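Local coordinates for protein amorpha-4,11-diene synthase (Artemisia annua, PDB 4GAX) that is a plant sesquiterpene synthase that probably converts farnesyl diphosphate into a cyclic sesquiterpene hydrocarbon or alcohol, with help from divalent metal ions, at residues Ile318-Gly323 / Tyr349-Ile353. Numbering follows the deposited sequence.
Sequences IYDAYG and YMKPI
Residues 318-323 lie at the C-terminal end of helix 299-322, and 349-353 lead into helix 351-370; the nearest CA atoms across the pair, those of Ile318 and Met350, stand 8.6 Å apart. The first segment widens into a pi-type turn, closed by Gly323 N donating to Ile318 O at 2.8 Å, and Gly323 has an extended backbone (phi/psi -72/136). In the second, Tyr349 and Met350 have phi/psi of -65/-16 and -91/-8.

Ile318, Tyr322, Tyr349 and Ile353 direct CB toward the opposite segment. Tyr349 (chi1 78°, p) reaches across, and its ring face receives the edge of Tyr322 in an offset edge-to-face pair, centroids 5.1 Å apart and planes at 68°, with Tyr322 CD2 3.4 Å from Tyr349 CE1. Its hydroxyl closes on the turn, Tyr349 OH lying 3.3 Å from Gly323 CA, and is hydrogen-bonded to Glu327 at the start of helix 325-337. A beta carbon on Gly323 would crowd both this hydroxyl and Ile318 O. Ile318, in the mt rotamer, puts CG2 3.7 Å from Met350 CE and 4.0 Å from Tyr349 OH, while its CD1 lies 4.5 Å from Ile353 CG1. Tyr277 packs beside Ile318, Tyr349 and Ile353.

Ile318-Asp320 are the last three residues of the DDxxD motif, whose aspartates in class I terpene synthases coordinate the magnesium ions that hold the substrate diphosphate; the same role is probable here. Asp320 lies out of reach of 349-353 and is poorly ordered; the contact, made of apolar and aromatic groups, packs the end of the motif-bearing helix against the start of helix 351-370.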
ATOM      1  N   ILE A 318      -9.879 -19.737 -12.072  1.00 44.32           N
ATOM      2  CA  ILE A 318     -10.276 -21.136 -12.237  1.00 39.92           C
ATOM      3  C   ILE A 318     -11.359 -21.486 -11.219  1.00 41.80           C
ATOM      4  O   ILE A 318     -12.314 -22.197 -11.518  1.00 36.55           O
ATOM      5  CB  ILE A 318      -9.101 -22.115 -12.024  1.00 40.26           C
ATOM      6  CG1 ILE A 318      -8.000 -21.890 -13.060  1.00 40.15           C
ATOM      7  CG2 ILE A 318      -9.582 -23.548 -12.122  1.00 40.14           C
ATOM      8  CD1 ILE A 318      -6.759 -22.745 -12.825  1.00 35.30           C
ATOM      9  N   TYR A 319     -11.209 -20.980 -10.004  1.00 43.02           N
ATOM     10  CA  TYR A 319     -12.156 -21.322  -8.949  1.00 40.85           C
ATOM     11  C   TYR A 319     -13.461 -20.545  -9.046  1.00 51.00           C
ATOM     12  O   TYR A 319     -14.514 -21.065  -8.676  1.00 55.68           O
ATOM     13  CB  TYR A 319     -11.523 -21.143  -7.565  1.00 42.44           C
ATOM     14  CG  TYR A 319     -10.688 -22.329  -7.155  1.00 38.00           C
ATOM     15  CD1 TYR A 319     -11.186 -23.280  -6.273  1.00 37.18           C
ATOM     16  CD2 TYR A 319      -9.415 -22.515  -7.677  1.00 35.67           C
ATOM     17  CE1 TYR A 319     -10.424 -24.384  -5.905  1.00 34.85           C
ATOM     18  CE2 TYR A 319      -8.650 -23.602  -7.319  1.00 34.79           C
ATOM     19  CZ  TYR A 319      -9.156 -24.536  -6.438  1.00 31.31           C
ATOM     20  OH  TYR A 319      -8.383 -25.619  -6.089  1.00 31.86           O
ATOM     21  N   ASP A 320     -13.401 -19.313  -9.545  1.00 46.78           N
ATOM     22  CA  ASP A 320     -14.599 -18.483  -9.584  1.00 62.13           C
ATOM     23  C   ASP A 320     -15.631 -19.060 -10.539  1.00 69.58           C
ATOM     24  O   ASP A 320     -16.651 -19.597 -10.112  1.00 78.86           O
ATOM     25  CB  ASP A 320     -14.274 -17.044  -9.973  1.00 74.71           C
ATOM     26  CG  ASP A 320     -15.394 -16.082  -9.614  1.00 84.41           C
ATOM     27  OD1 ASP A 320     -15.430 -14.955 -10.157  1.00 87.80           O
ATOM     28  OD2 ASP A 320     -16.245 -16.459  -8.779  1.00 83.13           O
ATOM     29  N   ALA A 321     -15.364 -18.946 -11.834  1.00 69.17           N
ATOM     30  CA  ALA A 321     -16.275 -19.482 -12.830  1.00 75.77           C
ATOM     31  C   ALA A 321     -15.820 -20.863 -13.299  1.00 68.77           C
ATOM     32  O   ALA A 321     -16.390 -21.888 -12.923  1.00 76.75           O
ATOM     33  CB  ALA A 321     -16.388 -18.524 -14.017  1.00 82.86           C
ATOM     34  N   TYR A 322     -14.756 -20.857 -14.087  1.00 49.78           N
ATOM     35  CA  TYR A 322     -14.291 -21.991 -14.883  1.00 46.77           C
ATOM     36  C   TYR A 322     -14.449 -23.437 -14.377  1.00 48.34           C
ATOM     37  O   TYR A 322     -15.165 -24.232 -14.990  1.00 46.55           O
ATOM     38  CB  TYR A 322     -12.842 -21.751 -15.318  1.00 45.83           C
ATOM     39  CG  TYR A 322     -12.605 -22.248 -16.711  1.00 44.63           C
ATOM     40  CD1 TYR A 322     -13.149 -21.578 -17.800  1.00 45.38           C
ATOM     41  CD2 TYR A 322     -11.889 -23.405 -16.941  1.00 48.85           C
ATOM     42  CE1 TYR A 322     -12.963 -22.037 -19.080  1.00 40.35           C
ATOM     43  CE2 TYR A 322     -11.696 -23.874 -18.217  1.00 52.15           C
ATOM     44  CZ  TYR A 322     -12.231 -23.184 -19.281  1.00 50.35           C
ATOM     45  OH  TYR A 322     -12.034 -23.647 -20.558  1.00 68.35           O
ATOM     46  N   GLY A 323     -13.768 -23.788 -13.291  1.00 49.89           N
ATOM     47  CA  GLY A 323     -13.694 -25.179 -12.869  1.00 50.93           C
ATOM     48  C   GLY A 323     -14.968 -25.776 -12.289  1.00 51.23           C
ATOM     49  O   GLY A 323     -15.655 -25.145 -11.485  1.00 40.53           O
ATOM     50  N   TYR A 349      -6.501 -28.924 -18.800  1.00 39.81           N
ATOM     51  CA  TYR A 349      -6.385 -27.467 -18.851  1.00 38.01           C
ATOM     52  C   TYR A 349      -5.688 -26.851 -17.633  1.00 38.99           C
ATOM     53  O   TYR A 349      -5.258 -25.694 -17.684  1.00 35.57           O
ATOM     54  CB  TYR A 349      -7.753 -26.811 -19.074  1.00 40.85           C
ATOM     55  CG  TYR A 349      -8.628 -26.726 -17.843  1.00 43.24           C
ATOM     56  CD1 TYR A 349      -8.653 -25.579 -17.065  1.00 42.74           C
ATOM     57  CD2 TYR A 349      -9.448 -27.785 -17.474  1.00 46.62           C
ATOM     58  CE1 TYR A 349      -9.454 -25.492 -15.945  1.00 41.65           C
ATOM     59  CE2 TYR A 349     -10.254 -27.706 -16.354  1.00 46.59           C
ATOM     60  CZ  TYR A 349     -10.257 -26.555 -15.595  1.00 42.12           C
ATOM     61  OH  TYR A 349     -11.064 -26.462 -14.478  1.00 38.05           O
ATOM     62  N   MET A 350      -5.569 -27.610 -16.546  1.00 37.21           N
ATOM     63  CA  MET A 350      -4.946 -27.079 -15.331  1.00 38.45           C
ATOM     64  C   MET A 350      -3.445 -27.351 -15.293  1.00 36.71           C
ATOM     65  O   MET A 350      -2.738 -26.847 -14.415  1.00 32.28           O
ATOM     66  CB  MET A 350      -5.605 -27.672 -14.086  1.00 42.45           C
ATOM     67  CG  MET A 350      -7.037 -27.219 -13.847  1.00 41.50           C
ATOM     68  SD  MET A 350      -7.860 -28.319 -12.676  1.00 37.65           S
ATOM     69  CE  MET A 350      -9.112 -27.202 -12.000  1.00 34.40           C
ATOM     70  N   LYS A 351      -2.960 -28.149 -16.240  1.00 37.53           N
ATOM     71  CA  LYS A 351      -1.540 -28.495 -16.268  1.00 33.68           C
ATOM     72  C   LYS A 351      -0.589 -27.294 -16.415  1.00 33.89           C
ATOM     73  O   LYS A 351       0.369 -27.175 -15.637  1.00 31.22           O
ATOM     74  CB  LYS A 351      -1.251 -29.578 -17.312  1.00 35.77           C
ATOM     75  CG  LYS A 351      -1.912 -30.930 -17.003  1.00 32.22           C
ATOM     76  CD  LYS A 351      -1.432 -32.033 -17.952  1.00 30.62           C
ATOM     77  CE  LYS A 351      -1.893 -33.406 -17.467  1.00 44.53           C
ATOM     78  NZ  LYS A 351      -1.210 -34.525 -18.188  1.00 47.20           N
ATOM     79  N   PRO A 352      -0.849 -26.387 -17.385  1.00 30.27           N
ATOM     80  CA  PRO A 352       0.121 -25.284 -17.529  1.00 25.97           C
ATOM     81  C   PRO A 352       0.235 -24.417 -16.283  1.00 25.88           C
ATOM     82  O   PRO A 352       1.309 -23.916 -15.959  1.00 30.73           O
ATOM     83  CB  PRO A 352      -0.457 -24.442 -18.680  1.00 27.07           C
ATOM     84  CG  PRO A 352      -1.316 -25.422 -19.468  1.00 36.21           C
ATOM     85  CD  PRO A 352      -1.900 -26.344 -18.424  1.00 33.91           C
ATOM     86  N   ILE A 353      -0.873 -24.244 -15.576  1.00 28.96           N
ATOM     87  CA  ILE A 353      -0.891 -23.345 -14.431  1.00 29.47           C
ATOM     88  C   ILE A 353      -0.206 -24.034 -13.253  1.00 24.96           C
ATOM     89  O   ILE A 353       0.480 -23.395 -12.463  1.00 30.60           O
ATOM     90  CB  ILE A 353      -2.338 -22.927 -14.056  1.00 46.34           C
ATOM     91  CG1 ILE A 353      -3.033 -22.258 -15.254  1.00 62.00           C
ATOM     92  CG2 ILE A 353      -2.331 -21.981 -12.848  1.00 40.68           C
ATOM     93  CD1 ILE A 353      -3.534 -23.211 -16.372  1.00 83.52           C
TER